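Local coordinates for ribosomal protein S2-related protein (Deinococcus radiodurans, PDB 2JH3), which binds a 4Fe-4S cluster and probably belongs to the chelatases, perhaps acting as a sirohydrochlorin ferrochelatase, at residues 17-22 with 213-218; 28-33 with 255-260; 60-65 with 106-111; 142-147 with 169-174; 321-326 with 354-359. One frame throughout, in Å; residues are numbered along the deposited sequence.

Contact 1 of 5, residues 17-22 with 213-218; sequences GESARA and LTHLGK
H215 CG stands in the crowded position between its backbone N and carbonyl carbon (chi1 57°), which lifts the imidazole off the loop 213-218 and lays it against the first turn of the helix that begins in 17-22. T214 adopts the same kind of first torsion (chi1 51°), so its OG1 meets H215 ND1 at 2.5 Å in a hydrogen bond whose donor either atom could be; this bond helps to hold the ring's rotation. S19 CA sits over the centre of one imidazole face, 3.6 Å from the centroid, a CH-pi contact 7° off the ring normal. S19 CB, from the same side, lies 3.7 Å from H215 NE2 at the distal end of the ring. E18 bends at chi2 and crosses H215 at about a right angle: its CB rests on H215 CB at 3.6 Å, while OE1 reaches G217 CA at 3.7 Å. E18 OE1 lies 4.6 Å from H215 NE2, close enough that the carboxylate would probably favour a protonated imidazole without pairing with it. One turn on, the A22 methyl packs on T214, CB to CB 3.9 Å. No hydrogen bond joins the two segments. S19 OG turns back to H16 O, and E249 packs beside A22 and H215. The contact sets the N-terminal end of helix 18-35 against the loop between strand 207-211 and helix 218-234, with L216 facing away onto A221 and L224.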
# COMPACT_ATOMS: atom_id res chain seq x y z
N GLY A 17 0.25 -17.23 -7.30
CA GLY A 17 -0.60 -18.20 -6.60
C GLY A 17 -0.54 -19.71 -6.92
O GLY A 17 -1.18 -20.51 -6.23
N GLU A 18 0.22 -20.14 -7.94
CA GLU A 18 0.15 -21.59 -8.32
C GLU A 18 0.89 -22.42 -7.33
O GLU A 18 0.59 -23.54 -7.13
CB GLU A 18 0.77 -21.90 -9.68
CG GLU A 18 0.53 -20.84 -10.72
CD GLU A 18 1.48 -19.69 -10.54
OE1 GLU A 18 2.69 -19.92 -10.16
OE2 GLU A 18 1.00 -18.57 -10.74
N SER A 19 1.85 -21.79 -6.70
CA SER A 19 2.92 -22.39 -5.95
C SER A 19 2.43 -22.87 -4.60
O SER A 19 3.27 -23.46 -3.84
CB SER A 19 3.99 -21.31 -5.79
OG SER A 19 3.78 -20.35 -6.87
N ALA A 20 1.13 -22.54 -4.33
CA ALA A 20 0.31 -22.88 -3.17
C ALA A 20 -0.95 -23.63 -3.52
O ALA A 20 -1.49 -24.36 -2.68
CB ALA A 20 -0.11 -21.59 -2.41
N ARG A 21 -1.48 -23.43 -4.73
CA ARG A 21 -2.71 -24.15 -5.16
C ARG A 21 -2.62 -25.69 -5.09
O ARG A 21 -3.58 -26.32 -4.73
CB ARG A 21 -3.24 -23.69 -6.53
CG ARG A 21 -4.69 -23.23 -6.48
NE ARG A 21 -4.62 -23.47 -9.48
CZ ARG A 21 -3.49 -23.01 -10.03
NH1 ARG A 21 -3.45 -21.78 -10.52
NH2 ARG A 21 -2.41 -23.79 -10.08
N ALA A 22 -1.48 -26.28 -5.41
CA ALA A 22 -1.30 -27.73 -5.23
C ALA A 22 -1.51 -28.20 -3.78
O ALA A 22 -2.19 -29.21 -3.48
CB ALA A 22 0.11 -28.15 -5.70
N LEU A 213 6.10 -31.77 -11.46
CA LEU A 213 6.05 -30.44 -10.85
C LEU A 213 4.78 -30.33 -10.01
O LEU A 213 3.73 -30.88 -10.37
CB LEU A 213 5.95 -29.38 -11.98
CG LEU A 213 7.16 -28.78 -12.67
CD1 LEU A 213 8.46 -29.37 -12.29
CD2 LEU A 213 6.93 -28.77 -14.16
N THR A 214 4.84 -29.56 -8.91
CA THR A 214 3.61 -29.26 -8.19
C THR A 214 2.73 -28.37 -9.02
O THR A 214 1.51 -28.49 -8.99
CB THR A 214 3.86 -28.55 -6.83
OG1 THR A 214 4.70 -27.42 -7.05
CG2 THR A 214 4.50 -29.49 -5.83
N HIS A 215 3.36 -27.44 -9.73
CA HIS A 215 2.63 -26.46 -10.53
C HIS A 215 3.48 -26.02 -11.69
O HIS A 215 4.67 -26.35 -11.79
CB HIS A 215 2.29 -25.20 -9.70
CG HIS A 215 3.49 -24.57 -9.11
ND1 HIS A 215 4.24 -25.19 -8.12
CD2 HIS A 215 4.13 -23.43 -9.41
CE1 HIS A 215 5.28 -24.43 -7.82
NE2 HIS A 215 5.24 -23.36 -8.60
N LEU A 216 2.86 -25.22 -12.55
CA LEU A 216 3.56 -24.62 -13.66
C LEU A 216 3.16 -23.16 -13.79
O LEU A 216 2.04 -22.83 -14.21
CB LEU A 216 3.22 -25.41 -14.95
CG LEU A 216 4.22 -25.26 -16.10
CD1 LEU A 216 5.59 -25.73 -15.71
CD2 LEU A 216 3.70 -26.05 -17.27
N GLY A 217 4.07 -22.28 -13.36
CA GLY A 217 3.87 -20.86 -13.51
C GLY A 217 3.87 -20.46 -14.96
O GLY A 217 4.18 -21.27 -15.84
N LYS A 218 3.53 -19.21 -15.21
CA LYS A 218 3.34 -18.71 -16.58
C LYS A 218 4.69 -18.53 -17.27
O LYS A 218 4.80 -18.75 -18.48
CB LYS A 218 2.52 -17.41 -16.57
CG LYS A 218 1.03 -17.59 -16.05
CD LYS A 218 0.04 -16.54 -16.68
CE LYS A 218 -1.20 -16.23 -15.78
NZ LYS A 218 -1.75 -14.83 -16.06

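Contact 2 of 5, residues 28-33 with 255-260; sequences EALRGR and EVVLAL
R33 NH2 donates to E255 OE2 at 2.9 Å, the salt bridge that spans the two crossing helices. The arginine chain is extended from CG to NE, whereas E255 bends at chi2 and swings its carboxylate round to meet it. The bond is single and rather bent, with an N-H...O angle of 141°; it uses the anti lone pair of OE2, and the oxygen lies 25° out of the guanidinium plane. The two flat groups are nonetheless turned only slightly apart. R33 NE also stands near the L258 CD1 methyl, at 4.1 Å, so the charged arm runs along the border of an apolar patch. At the centre of that patch is L30, whose two methyls divide the work. L30 CD2 meets L258 tip to tip, 3.8 Å from L258 CG, and L30 CD1 crosses V257 obliquely, 3.9 Å from its CG1. The axes of the segments 28-33 and 255-260 approach to 11.2 Å, and their directions differ by 74°; at this steep crossing the helices meet through few side chains. Beneath it, L30 and V257 continue onto L6 and L8 of strand 5-10, while L258 also touches L39. The chemistry is therefore graded: buried leucine and valine join the helices next to the sheet, and an ion pair of modest geometry, formed by a partly exposed arginine and an exposed glutamate, closes the solvent-facing margin.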
# COMPACT_ATOMS: atom_id res chain seq x y z
N GLU A 28 -7.68 -29.44 0.86
CA GLU A 28 -9.11 -29.38 0.72
C GLU A 28 -9.73 -30.76 0.39
O GLU A 28 -10.74 -31.11 0.94
CB GLU A 28 -9.54 -28.27 -0.28
CG GLU A 28 -11.11 -28.15 -0.31
CD GLU A 28 -11.69 -27.11 -1.25
OE1 GLU A 28 -12.94 -27.00 -1.28
OE2 GLU A 28 -10.92 -26.40 -1.93
N ALA A 29 -9.10 -31.56 -0.48
CA ALA A 29 -9.63 -32.88 -0.82
C ALA A 29 -9.71 -33.82 0.41
O ALA A 29 -10.67 -34.57 0.59
CB ALA A 29 -8.75 -33.53 -1.90
N LEU A 30 -8.68 -33.76 1.23
CA LEU A 30 -8.52 -34.57 2.38
C LEU A 30 -9.46 -34.11 3.51
O LEU A 30 -9.98 -34.95 4.27
CB LEU A 30 -7.06 -34.54 2.83
CG LEU A 30 -6.03 -35.29 2.00
CD1 LEU A 30 -4.63 -35.23 2.62
CD2 LEU A 30 -6.46 -36.70 1.85
N ARG A 31 -9.73 -32.82 3.61
CA ARG A 31 -10.77 -32.37 4.58
C ARG A 31 -12.16 -32.85 4.21
O ARG A 31 -12.95 -33.13 5.10
CB ARG A 31 -10.85 -30.84 4.71
CG ARG A 31 -9.67 -30.19 5.28
CD ARG A 31 -9.86 -28.69 5.33
NE ARG A 31 -8.55 -28.11 5.56
CZ ARG A 31 -7.94 -27.24 4.75
NH1 ARG A 31 -8.56 -26.80 3.65
NH2 ARG A 31 -6.72 -26.86 5.02
N GLY A 32 -12.47 -32.85 2.92
CA GLY A 32 -13.73 -33.40 2.41
C GLY A 32 -13.97 -34.83 2.85
O GLY A 32 -15.06 -35.18 3.29
N ARG A 33 -12.94 -35.67 2.74
CA ARG A 33 -12.96 -37.09 3.17
C ARG A 33 -13.14 -37.25 4.69
O ARG A 33 -13.78 -38.22 5.15
CB ARG A 33 -11.62 -37.76 2.87
CG ARG A 33 -11.31 -38.26 1.50
CD ARG A 33 -9.89 -38.79 1.61
NE ARG A 33 -9.36 -39.56 0.49
CZ ARG A 33 -9.13 -39.06 -0.71
NH1 ARG A 33 -9.42 -37.78 -0.99
NH2 ARG A 33 -8.62 -39.83 -1.66
N GLU A 255 -3.89 -39.55 -2.25
CA GLU A 255 -3.62 -40.90 -1.75
C GLU A 255 -2.18 -41.15 -1.43
O GLU A 255 -1.88 -41.92 -0.51
CB GLU A 255 -4.19 -41.97 -2.72
CG GLU A 255 -5.75 -42.16 -2.56
CD GLU A 255 -6.15 -42.62 -1.11
OE1 GLU A 255 -5.60 -43.62 -0.57
OE2 GLU A 255 -7.03 -41.98 -0.49
N VAL A 256 -1.26 -40.51 -2.14
CA VAL A 256 0.16 -40.66 -1.81
C VAL A 256 0.51 -39.98 -0.48
O VAL A 256 1.25 -40.51 0.33
CB VAL A 256 1.10 -40.09 -2.95
CG1 VAL A 256 2.51 -40.36 -2.62
CG2 VAL A 256 0.72 -40.68 -4.35
N VAL A 257 -0.00 -38.78 -0.30
CA VAL A 257 0.16 -38.02 0.97
C VAL A 257 -0.30 -38.84 2.17
O VAL A 257 0.41 -38.92 3.18
CB VAL A 257 -0.62 -36.70 0.89
CG1 VAL A 257 -0.83 -36.06 2.30
CG2 VAL A 257 0.08 -35.73 -0.03
N LEU A 258 -1.47 -39.45 2.04
CA LEU A 258 -2.03 -40.36 3.08
C LEU A 258 -1.11 -41.54 3.39
O LEU A 258 -0.86 -41.86 4.58
CB LEU A 258 -3.42 -40.84 2.68
CG LEU A 258 -4.61 -39.87 2.82
CD1 LEU A 258 -5.92 -40.55 2.44
CD2 LEU A 258 -4.74 -39.33 4.22
N ALA A 259 -0.56 -42.15 2.34
CA ALA A 259 0.39 -43.25 2.48
C ALA A 259 1.64 -42.81 3.16
O ALA A 259 2.16 -43.52 4.03
CB ALA A 259 0.68 -43.89 1.10
N LEU A 260 2.15 -41.64 2.80
CA LEU A 260 3.29 -41.07 3.50
C LEU A 260 3.05 -40.77 4.97
O LEU A 260 3.88 -41.03 5.82
CB LEU A 260 3.74 -39.73 2.84
CG LEU A 260 5.04 -39.66 2.11
CD1 LEU A 260 5.16 -38.27 1.49
CD2 LEU A 260 6.28 -40.05 2.88

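Contact 3 of 5, residues 60-65 with 106-111; sequences RTVAYS and GGRRVR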
# COMPACT_ATOMS: atom_id res chain seq x y z
N ARG A 60 1.88 -23.60 15.91
CA ARG A 60 1.06 -22.88 16.91
C ARG A 60 -0.42 -22.89 16.51
O ARG A 60 -1.29 -22.65 17.31
CB ARG A 60 1.62 -21.43 17.05
CG ARG A 60 0.81 -20.45 16.25
CD ARG A 60 1.15 -19.00 16.57
NE ARG A 60 2.18 -18.45 15.69
CZ ARG A 60 3.43 -18.17 16.06
NH1 ARG A 60 3.83 -18.37 17.31
NH2 ARG A 60 4.28 -17.66 15.15
N THR A 61 -0.71 -23.19 15.25
CA THR A 61 -2.06 -23.28 14.82
C THR A 61 -2.69 -24.66 14.99
O THR A 61 -3.87 -24.81 14.71
CB THR A 61 -2.25 -22.81 13.37
OG1 THR A 61 -1.84 -23.81 12.46
CG2 THR A 61 -1.49 -21.51 13.11
N VAL A 62 -1.92 -25.68 15.37
CA VAL A 62 -2.44 -27.05 15.35
C VAL A 62 -3.19 -27.32 16.65
O VAL A 62 -2.77 -26.89 17.72
CB VAL A 62 -1.36 -28.15 15.00
CG1 VAL A 62 -0.39 -27.69 13.93
CG2 VAL A 62 -0.69 -28.57 16.12
N ALA A 63 -4.32 -27.96 16.51
CA ALA A 63 -5.27 -28.11 17.52
C ALA A 63 -4.95 -29.23 18.50
O ALA A 63 -5.35 -29.14 19.66
CB ALA A 63 -6.66 -28.32 16.91
N TYR A 64 -4.17 -30.22 18.03
CA TYR A 64 -3.87 -31.49 18.75
C TYR A 64 -2.41 -31.67 19.04
O TYR A 64 -1.56 -30.90 18.58
CB TYR A 64 -4.42 -32.67 17.97
CG TYR A 64 -5.86 -32.41 17.60
CD1 TYR A 64 -6.79 -32.16 18.59
CD2 TYR A 64 -6.28 -32.36 16.27
CE1 TYR A 64 -8.10 -31.88 18.27
CE2 TYR A 64 -7.59 -32.06 15.94
CZ TYR A 64 -8.48 -31.84 16.96
OH TYR A 64 -9.80 -31.56 16.68
N SER A 65 -2.11 -32.64 19.90
CA SER A 65 -0.79 -32.79 20.50
C SER A 65 0.03 -33.83 19.75
O SER A 65 1.18 -34.10 20.10
CB SER A 65 -0.95 -33.22 21.97
OG SER A 65 -1.63 -34.47 22.06
N GLY A 106 7.22 -27.76 21.61
CA GLY A 106 6.11 -27.29 22.46
C GLY A 106 5.59 -28.47 23.29
O GLY A 106 6.37 -29.32 23.76
N GLY A 107 4.27 -28.56 23.44
CA GLY A 107 3.70 -29.80 24.00
C GLY A 107 3.50 -30.98 23.02
O GLY A 107 3.19 -32.12 23.43
N ARG A 108 3.74 -30.73 21.75
CA ARG A 108 3.38 -31.64 20.68
C ARG A 108 4.46 -32.66 20.31
O ARG A 108 5.67 -32.35 20.35
CB ARG A 108 3.02 -30.83 19.45
CG ARG A 108 2.01 -29.74 19.74
CD ARG A 108 1.53 -29.11 18.48
NE ARG A 108 0.45 -28.13 18.66
CZ ARG A 108 0.62 -26.88 19.08
NH1 ARG A 108 1.83 -26.47 19.46
NH2 ARG A 108 -0.42 -26.04 19.17
N ARG A 109 4.00 -33.87 19.98
CA ARG A 109 4.78 -34.82 19.24
C ARG A 109 4.58 -34.59 17.75
O ARG A 109 3.50 -34.73 17.22
CB ARG A 109 4.32 -36.20 19.56
CG ARG A 109 5.22 -37.27 19.05
CD ARG A 109 4.48 -38.57 19.11
NE ARG A 109 5.30 -39.71 18.74
CZ ARG A 109 5.33 -40.29 17.53
NH1 ARG A 109 4.58 -39.82 16.53
NH2 ARG A 109 6.11 -41.36 17.34
N VAL A 110 5.67 -34.25 17.09
CA VAL A 110 5.69 -33.94 15.68
C VAL A 110 6.52 -35.01 14.97
O VAL A 110 7.67 -35.25 15.35
CB VAL A 110 6.41 -32.58 15.45
CG1 VAL A 110 6.31 -32.14 14.01
CG2 VAL A 110 5.85 -31.52 16.41
N ARG A 111 5.93 -35.56 13.92
CA ARG A 111 6.64 -36.43 12.95
C ARG A 111 6.69 -35.73 11.58
O ARG A 111 5.66 -35.41 10.99
CB ARG A 111 5.90 -37.76 12.85
CG ARG A 111 6.61 -38.82 12.09
CD ARG A 111 5.90 -40.19 12.30
NE ARG A 111 5.63 -40.73 10.98
CZ ARG A 111 4.44 -40.83 10.41
NH1 ARG A 111 3.32 -40.48 11.04
NH2 ARG A 111 4.40 -41.30 9.18
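G107 opens the approach, its backbone passing beside S65 just before the strand begins. R108 follows and carries most of the contact. Its CG is anti to the carbonyl carbon (chi1 -51°), and the chain then runs extended to NE, carrying the guanidinium to the loop 60-65. There R108 NH2 donates to V62 O at 2.9 Å, with an N-H...O angle of 156°. The bond is well formed on both sides: the donor lies in the carbonyl plane on a lone pair, and the oxygen lies in the guanidinium plane. Y64 O stands at the edge of the same group, 3.4 Å from R108 NE. R108 NH2 also has D274 as a long, weak ion-pair partner. The backbone takes over at S65 O, which receives R108 CA in a CA-H...O contact of 3.4 Å and R109 N in a hydrogen bond of 2.8 Å. The latter donor sits above the carbonyl plane, 26° out of it. R109 then sends its long side chain away from the loop, and S65 OG is held separately by D272 N. R109 and R111 both bond to V67 through the backbone, while V110 turns to R103 of the antiparallel strand 101-105. The arrangement is the start of a parallel strand pair, 66-71 with 108-112, in the mixed sheet of the first CbiX-like, chelatase-type domain.

Contact 4 of 5, residues 142-147 with 169-174; sequences DVTLLL and QFAGVE
Backbone hydrogen bonds dominate, in the pattern of parallel strands. L145 N donates to G172 O at 2.9 Å, standing above the carbonyl plane. E174 N comes to L145 O nearly along the C=O axis, at 3.1 Å. L147 N, in the carbonyl plane, closes the series on E174 O at 2.9 Å. Ahead of these, A171 N reaches V143 O at 2.7 Å, a shorter but more bent bond (144°) made 37° out of the carbonyl plane where 169-174 is still turning into its strand. CA-H...O contacts fill in between: V173 CA points to L145 O, and L146 CA to E174 O. Apolar packing gathers on the face that carries L145 and V173. These two lie side by side and point the same way, L145 CB 4.0 Å from V173 CG2, and L147 CD1 crosses V173 at CG1. The aromatic contact is a CH-pi one: L145 CG lies over the centre of the F170 ring, 4.3 Å from its centroid and 9° off the normal, while V143 O meets the ring edge in plane. On the other face, L146 CD1 leans on E174 CB and T144 CG2 on G172 O. The strands belong to a beta-alpha-beta unit: helix 155-167 links them and covers L145, L147 and V173, helix 122-133 adds I126 and A130, and strand 207-211 pairs along the other edge of 144-149.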
# COMPACT_ATOMS: atom_id res chain seq x y z
N ASP A 142 1.34 -48.23 -26.87
CA ASP A 142 1.71 -47.40 -28.04
C ASP A 142 2.42 -46.04 -27.73
O ASP A 142 2.80 -45.32 -28.67
CB ASP A 142 0.44 -47.11 -28.91
CG ASP A 142 -0.14 -48.39 -29.61
OD1 ASP A 142 0.51 -49.46 -29.57
OD2 ASP A 142 -1.24 -48.31 -30.21
N VAL A 143 2.61 -45.70 -26.43
CA VAL A 143 3.06 -44.37 -26.00
C VAL A 143 4.36 -44.37 -25.17
O VAL A 143 4.53 -45.17 -24.25
CB VAL A 143 1.91 -43.69 -25.23
CG1 VAL A 143 2.26 -42.24 -24.87
CG2 VAL A 143 0.65 -43.65 -26.09
N THR A 144 5.33 -43.53 -25.55
CA THR A 144 6.50 -43.28 -24.69
C THR A 144 6.13 -42.17 -23.71
O THR A 144 5.51 -41.14 -24.08
CB THR A 144 7.82 -42.89 -25.45
OG1 THR A 144 8.11 -43.87 -26.41
CG2 THR A 144 9.00 -42.83 -24.52
N LEU A 145 6.53 -42.43 -22.45
CA LEU A 145 6.19 -41.62 -21.28
C LEU A 145 7.38 -40.74 -21.04
O LEU A 145 8.45 -41.23 -20.78
CB LEU A 145 6.07 -42.50 -20.03
CG LEU A 145 5.15 -41.98 -18.90
CD1 LEU A 145 5.57 -42.51 -17.60
CD2 LEU A 145 4.93 -40.48 -18.88
N LEU A 146 7.20 -39.44 -21.17
CA LEU A 146 8.28 -38.51 -20.89
C LEU A 146 7.97 -37.78 -19.57
O LEU A 146 6.90 -37.25 -19.41
CB LEU A 146 8.36 -37.48 -22.03
CG LEU A 146 9.27 -37.69 -23.25
CD1 LEU A 146 9.74 -39.06 -23.44
CD2 LEU A 146 8.55 -37.13 -24.48
N LEU A 147 8.98 -37.69 -18.70
CA LEU A 147 8.84 -37.07 -17.38
C LEU A 147 9.74 -35.83 -17.34
O LEU A 147 10.96 -35.96 -17.43
CB LEU A 147 9.29 -38.06 -16.28
CG LEU A 147 8.54 -39.41 -16.29
CD1 LEU A 147 9.04 -40.33 -15.21
CD2 LEU A 147 7.07 -39.21 -16.17
N GLN A 169 3.43 -50.57 -18.65
CA GLN A 169 2.21 -50.14 -19.32
C GLN A 169 2.48 -49.26 -20.57
O GLN A 169 1.58 -49.08 -21.43
CB GLN A 169 1.33 -49.37 -18.33
CG GLN A 169 -0.15 -49.35 -18.73
CD GLN A 169 -1.02 -48.47 -17.79
OE1 GLN A 169 -0.54 -47.49 -17.18
NE2 GLN A 169 -2.32 -48.83 -17.68
N PHE A 170 3.69 -48.70 -20.64
CA PHE A 170 4.03 -47.73 -21.69
C PHE A 170 5.15 -48.28 -22.51
O PHE A 170 5.91 -49.14 -22.05
CB PHE A 170 4.44 -46.33 -21.09
CG PHE A 170 3.33 -45.67 -20.30
CD1 PHE A 170 3.25 -45.84 -18.92
CD2 PHE A 170 2.37 -44.89 -20.93
CE1 PHE A 170 2.24 -45.29 -18.22
CE2 PHE A 170 1.33 -44.34 -20.21
CZ PHE A 170 1.27 -44.55 -18.85
N ALA A 171 5.30 -47.71 -23.70
CA ALA A 171 6.35 -48.09 -24.67
C ALA A 171 7.73 -47.89 -24.12
O ALA A 171 8.62 -48.68 -24.38
CB ALA A 171 6.18 -47.30 -26.00
N GLY A 172 7.95 -46.81 -23.39
CA GLY A 172 9.19 -46.66 -22.66
C GLY A 172 9.05 -45.47 -21.70
O GLY A 172 8.02 -44.81 -21.69
N VAL A 173 10.10 -45.23 -20.92
CA VAL A 173 10.12 -44.10 -19.96
C VAL A 173 11.44 -43.36 -19.96
O VAL A 173 12.51 -43.94 -19.71
CB VAL A 173 9.73 -44.54 -18.50
CG1 VAL A 173 9.52 -43.30 -17.63
CG2 VAL A 173 8.43 -45.38 -18.52
N GLU A 174 11.37 -42.06 -20.23
CA GLU A 174 12.55 -41.16 -20.20
C GLU A 174 12.30 -39.85 -19.39
O GLU A 174 11.23 -39.25 -19.50
CB GLU A 174 12.94 -40.77 -21.63
CG GLU A 174 13.15 -41.97 -22.59
CD GLU A 174 14.28 -42.88 -22.17
OE1 GLU A 174 15.17 -42.41 -21.41
OE2 GLU A 174 14.27 -44.08 -22.58

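Contact 5 of 5, residues 321-326 with 354-359; sequences LQTVVT and GWRAVL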
# COMPACT_ATOMS: atom_id res chain seq x y z
N LEU A 321 -22.77 -7.94 -2.48
CA LEU A 321 -21.58 -8.69 -2.12
C LEU A 321 -21.55 -10.11 -2.70
O LEU A 321 -22.58 -10.71 -2.81
CB LEU A 321 -21.47 -8.74 -0.60
CG LEU A 321 -21.38 -7.37 0.08
CD1 LEU A 321 -21.48 -7.53 1.56
CD2 LEU A 321 -20.10 -6.65 -0.34
N GLN A 322 -20.37 -10.64 -3.02
CA GLN A 322 -20.24 -12.04 -3.43
C GLN A 322 -20.21 -12.89 -2.15
O GLN A 322 -19.43 -12.66 -1.27
CB GLN A 322 -18.99 -12.25 -4.28
CG GLN A 322 -18.73 -13.70 -4.59
CD GLN A 322 -17.52 -13.94 -5.45
OE1 GLN A 322 -16.85 -12.99 -5.92
NE2 GLN A 322 -17.25 -15.22 -5.71
N THR A 323 -21.12 -13.84 -2.04
CA THR A 323 -21.23 -14.71 -0.85
C THR A 323 -20.49 -15.97 -1.04
O THR A 323 -20.67 -16.66 -2.08
CB THR A 323 -22.71 -15.09 -0.59
OG1 THR A 323 -23.42 -13.92 -0.29
CG2 THR A 323 -22.89 -16.03 0.64
N VAL A 324 -19.72 -16.36 -0.03
CA VAL A 324 -19.16 -17.69 0.06
C VAL A 324 -19.53 -18.32 1.34
O VAL A 324 -19.88 -17.61 2.34
CB VAL A 324 -17.64 -17.67 -0.01
CG1 VAL A 324 -17.16 -17.33 -1.45
CG2 VAL A 324 -17.04 -16.73 0.99
N VAL A 325 -19.41 -19.65 1.39
CA VAL A 325 -19.96 -20.36 2.54
C VAL A 325 -18.98 -21.39 3.07
O VAL A 325 -19.38 -22.23 3.86
CB VAL A 325 -21.36 -20.98 2.19
CG1 VAL A 325 -22.38 -19.92 1.85
CG2 VAL A 325 -21.21 -22.03 1.08
N THR A 326 -17.74 -21.42 2.56
CA THR A 326 -16.71 -22.38 2.98
C THR A 326 -15.45 -21.58 3.38
O THR A 326 -15.22 -20.46 2.92
CB THR A 326 -16.28 -23.36 1.84
OG1 THR A 326 -15.78 -22.59 0.76
CG2 THR A 326 -17.45 -24.13 1.30
N GLY A 354 -15.84 -6.39 -1.17
CA GLY A 354 -16.82 -6.95 -2.10
C GLY A 354 -17.37 -8.35 -1.86
O GLY A 354 -18.20 -8.85 -2.62
N TRP A 355 -17.03 -8.90 -0.72
CA TRP A 355 -17.33 -10.28 -0.37
C TRP A 355 -18.05 -10.40 0.97
O TRP A 355 -18.01 -9.48 1.80
CB TRP A 355 -16.04 -11.08 -0.38
CG TRP A 355 -15.05 -10.58 0.65
CD1 TRP A 355 -14.10 -9.67 0.44
CD2 TRP A 355 -14.93 -10.96 2.04
NE1 TRP A 355 -13.42 -9.42 1.56
CE2 TRP A 355 -13.93 -10.17 2.59
CE3 TRP A 355 -15.60 -11.87 2.86
CZ2 TRP A 355 -13.52 -10.29 3.93
CZ3 TRP A 355 -15.20 -12.00 4.18
CH2 TRP A 355 -14.20 -11.19 4.71
N ARG A 356 -18.74 -11.52 1.19
CA ARG A 356 -19.25 -11.87 2.55
C ARG A 356 -19.19 -13.38 2.79
O ARG A 356 -19.52 -14.16 1.89
CB ARG A 356 -20.67 -11.35 2.82
CG ARG A 356 -21.80 -12.10 2.23
CD ARG A 356 -23.10 -11.40 2.23
NE ARG A 356 -23.94 -11.76 3.39
CZ ARG A 356 -24.76 -12.81 3.45
NH1 ARG A 356 -25.48 -13.01 4.54
NH2 ARG A 356 -24.91 -13.62 2.41
N ALA A 357 -18.71 -13.82 3.93
CA ALA A 357 -18.65 -15.22 4.18
C ALA A 357 -19.69 -15.57 5.20
O ALA A 357 -19.75 -14.92 6.25
CB ALA A 357 -17.28 -15.66 4.70
N VAL A 358 -20.46 -16.62 4.94
CA VAL A 358 -21.40 -17.12 5.96
C VAL A 358 -20.96 -18.50 6.38
O VAL A 358 -20.95 -19.41 5.57
CB VAL A 358 -22.84 -17.08 5.44
CG1 VAL A 358 -23.81 -17.77 6.44
CG2 VAL A 358 -23.28 -15.67 5.24
N LEU A 359 -20.49 -18.63 7.63
CA LEU A 359 -19.87 -19.85 8.15
C LEU A 359 -20.63 -20.44 9.36
O LEU A 359 -21.16 -19.73 10.18
CB LEU A 359 -18.41 -19.61 8.61
CG LEU A 359 -17.44 -19.12 7.55
CD1 LEU A 359 -16.03 -18.96 8.06
CD2 LEU A 359 -17.44 -19.96 6.27
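R356 lies alongside T323, both pointing the same way, and R356 NH2 donates to T323 OG1 at 3.1 Å with the oxygen in the guanidinium plane. The arginine gets there by a first torsion in the crowded position (chi1 78°) and a bend at chi3 (-96°). Its NE has a stronger partner in E307, with which it forms a salt bridge, so the group is gripped from two sides, while V358 CG2 sits over the rim of one face, 3.4 Å above the plane of the R356 guanidinium. Behind these side chains run four backbone bonds of a parallel pair. Q322 N donates to G354 O, and R356 N returns to Q322 O at 2.8 Å. V324 N then donates to R356 O and V358 N to V324 O, both nearly along the C=O axis. On the opposite face V324 CG2 touches A357 CB at 3.9 Å. L321 places CD2 over the G354 backbone and crosses R356 at about a right angle, and L359 CD2 closes the far end against V325. W355 NE1 is bound to P352 O, and T326 OG1 caps helix 327-333 at G329 N. That helix connects the strands as a beta-alpha-beta crossover and packs L333 on Q322, V324 and W355, while strand 305-310 pairs antiparallel with the other edge of 355-359.

In the fold
From the N terminus, helix 18-35 enters contact 1 at its start and contact 2 further along, and both find their partners far along the chain, at 213-218 and 255-260. Contact 3 closes first, a short loop within the first chelatase-like sheet. Contact 4 closes next, joining neighbouring strands of the second sheet. Both loops lie within the spans of contacts 1 and 2, which cross: 213-218 returns to 17-22 before 255-260 returns to 28-33. These two long closures tie the first CbiX-like region to the second. Contacts 2 and 3 touch through L260 O and R111 NH2. Contact 5 follows in series, pairing two parallel strands, 322-324 and 355-359, in the sheet of the stabilising domain.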